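Local coordinates for protein glycine oxidase (Bacillus cereus ATCC 14579, PDB 7CYX) that probably oxidises glycine with molecular oxygen to glyoxylate, hydrogen peroxide and ammonium, using bound FAD, in the thiamine diphosphate pathway, at residues Asn358-Leu361 / Asp362-Ser366. Numbering follows the deposited sequence.
Sequences NHLL and DSLLS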
ATOM      1  N   ASN A 358     -28.502 -13.296  20.071  1.00 67.39           N
ATOM      2  CA  ASN A 358     -29.005 -12.638  18.858  1.00 59.78           C
ATOM      3  C   ASN A 358     -29.647 -11.289  19.214  1.00 56.95           C
ATOM      4  O   ASN A 358     -30.787 -11.041  18.869  1.00 63.12           O
ATOM      5  CB  ASN A 358     -30.004 -13.549  18.142  1.00 54.21           C
ATOM      6  CG  ASN A 358     -30.188 -13.207  16.683  1.00 57.47           C
ATOM      7  OD1 ASN A 358     -29.442 -12.398  16.138  1.00 56.33           O
ATOM      8  ND2 ASN A 358     -31.157 -13.839  16.036  1.00 53.62           N
ATOM      9  N   HIS A 359     -28.899 -10.413  19.887  1.00 52.55           N
ATOM     10  CA  HIS A 359     -29.473  -9.256  20.572  1.00 58.14           C
ATOM     11  C   HIS A 359     -29.285  -7.959  19.770  1.00 58.88           C
ATOM     12  O   HIS A 359     -29.802  -6.899  20.153  1.00 58.63           O
ATOM     13  CB  HIS A 359     -28.864  -9.111  21.981  1.00 58.44           C
ATOM     14  CG  HIS A 359     -27.442  -8.648  22.012  1.00 56.97           C
ATOM     15  ND1 HIS A 359     -26.373  -9.537  22.036  1.00 58.54           N
ATOM     16  CD2 HIS A 359     -26.911  -7.403  22.048  1.00 59.74           C
ATOM     17  CE1 HIS A 359     -25.242  -8.852  22.065  1.00 60.86           C
ATOM     18  NE2 HIS A 359     -25.547  -7.529  22.075  1.00 56.83           N
ATOM     19  N   LEU A 360     -28.521  -8.010  18.676  1.00 62.22           N
ATOM     20  CA  LEU A 360     -28.169  -6.766  17.998  1.00 60.53           C
ATOM     21  C   LEU A 360     -29.271  -6.410  16.981  1.00 56.16           C
ATOM     22  O   LEU A 360     -29.428  -5.255  16.648  1.00 53.90           O
ATOM     23  CB  LEU A 360     -26.776  -6.919  17.378  1.00 61.22           C
ATOM     24  CG  LEU A 360     -25.724  -5.853  17.724  1.00 66.76           C
ATOM     25  CD1 LEU A 360     -25.819  -5.317  19.156  1.00 61.98           C
ATOM     26  CD2 LEU A 360     -24.327  -6.405  17.477  1.00 70.81           C
ATOM     27  N   LEU A 361     -30.067  -7.395  16.545  1.00 49.26           N
ATOM     28  CA  LEU A 361     -31.296  -7.124  15.776  1.00 56.56           C
ATOM     29  C   LEU A 361     -32.212  -6.190  16.577  1.00 58.82           C
ATOM     30  O   LEU A 361     -32.538  -5.080  16.129  1.00 57.98           O
ATOM     31  CB  LEU A 361     -31.993  -8.452  15.449  1.00 63.45           C
ATOM     32  CG  LEU A 361     -31.959  -8.909  13.986  1.00 66.75           C
ATOM     33  CD1 LEU A 361     -30.604  -8.679  13.344  1.00 64.78           C
ATOM     34  CD2 LEU A 361     -32.351 -10.376  13.872  1.00 74.15           C
ATOM     35  N   ASP A 362     -32.575  -6.652  17.778  1.00 66.27           N
ATOM     36  CA  ASP A 362     -33.437  -5.957  18.726  1.00 67.08           C
ATOM     37  C   ASP A 362     -32.872  -4.570  19.048  1.00 65.16           C
ATOM     38  O   ASP A 362     -33.561  -3.564  18.946  1.00 65.80           O
ATOM     39  CB  ASP A 362     -33.575  -6.765  20.020  1.00 73.83           C
ATOM     40  CG  ASP A 362     -35.008  -6.889  20.514  1.00 83.57           C
ATOM     41  OD1 ASP A 362     -35.740  -5.867  20.475  1.00 80.58           O
ATOM     42  OD2 ASP A 362     -35.387  -8.014  20.925  1.00 83.54           O
ATOM     43  N   SER A 363     -31.602  -4.537  19.449  1.00 59.76           N
ATOM     44  CA  SER A 363     -30.990  -3.334  19.967  1.00 60.35           C
ATOM     45  C   SER A 363     -30.930  -2.227  18.900  1.00 56.28           C
ATOM     46  O   SER A 363     -31.133  -1.056  19.205  1.00 53.22           O
ATOM     47  CB  SER A 363     -29.617  -3.646  20.516  1.00 67.21           C
ATOM     48  OG  SER A 363     -28.877  -2.451  20.748  1.00 75.47           O
ATOM     49  N   LEU A 364     -30.581  -2.587  17.662  1.00 51.18           N
ATOM     50  CA  LEU A 364     -30.283  -1.575  16.624  1.00 53.85           C
ATOM     51  C   LEU A 364     -31.545  -1.210  15.806  1.00 49.19           C
ATOM     52  O   LEU A 364     -31.687  -0.068  15.385  1.00 45.44           O
ATOM     53  CB  LEU A 364     -29.135  -2.074  15.733  1.00 52.20           C
ATOM     54  CG  LEU A 364     -27.797  -2.344  16.432  1.00 55.02           C
ATOM     55  CD1 LEU A 364     -26.774  -2.849  15.430  1.00 56.26           C
ATOM     56  CD2 LEU A 364     -27.255  -1.104  17.147  1.00 56.62           C
ATOM     57  N   LEU A 365     -32.484  -2.144  15.613  1.00 50.57           N
ATOM     58  CA  LEU A 365     -33.589  -1.904  14.665  1.00 56.91           C
ATOM     59  C   LEU A 365     -34.847  -1.294  15.339  1.00 59.10           C
ATOM     60  O   LEU A 365     -35.606  -0.583  14.662  1.00 63.16           O
ATOM     61  CB  LEU A 365     -33.872  -3.212  13.922  1.00 57.38           C
ATOM     62  CG  LEU A 365     -32.643  -3.880  13.304  1.00 54.17           C
ATOM     63  CD1 LEU A 365     -32.994  -5.211  12.673  1.00 55.41           C
ATOM     64  CD2 LEU A 365     -31.978  -2.972  12.290  1.00 53.08           C
ATOM     65  N   SER A 366     -35.066  -1.502  16.645  1.00 60.48           N
ATOM     66  CA  SER A 366     -36.215  -0.858  17.353  1.00 65.06           C
ATOM     67  C   SER A 366     -35.833   0.523  17.882  1.00 67.16           C
ATOM     68  O   SER A 366     -34.820   0.697  18.530  1.00 79.73           O
ATOM     69  CB  SER A 366     -36.790  -1.688  18.476  1.00 63.29           C
ATOM     70  OG  SER A 366     -35.832  -2.556  19.039  1.00 67.85           O
TER
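Leu364 and Leu365 both carry CG anti to their own carbonyl carbon (chi1 -61° and -51°), a torsion that swings each side chain back along the helix toward the leucine four residues earlier, Leu360 and Leu361 respectively. Leu364 thereby lies beside Leu360, both side chains pointing the same way, with Leu364 CD1 3.9 Å from Leu360 CG. One step round the helix the pattern recurs, with Leu365 CD1 4.1 Å from Leu361 CG. In each pair a single methyl of the later leucine meets the branch carbon of the earlier one, alongside rather than end to end.

Beneath these apolar pairs runs the helical backbone. Ser363 N donates to His359 O at 3.1 Å, Leu364 N to Leu360 O, and Leu365 N to Leu361 O at 3.0 Å. The later leucines also lean their branch carbons on the carbonyl oxygens that accept their amides, CG of Leu364 by Leu360 O and CG of Leu365 by Leu361 O. Beyond the last of these bonds the chain turns out of the helix at Ser366, where psi is 132°, and its amide makes a weak bond to Asp362 O.

The two leucine pairs serve neighbouring faces. Leu360 and Leu364 are buried against Leu65 of helix 61-70 and Met318 of strand 317-318; Leu361 and Leu365 both touch Trp223, and Leu365 also reaches Tyr317 and His313. Leu364 remains about 13 Å, side chain to cofactor, from the bound FAD, so this is structural packing away from the flavin. Such i to i+4 side-chain pairing along one turn is typical of an alpha-helix, and apolar leucines set against an outward-lying Asp362 make helix 360-365 amphipathic, a short C-terminal helix laid on an FAD-dependent oxidoreductase of the DAO family.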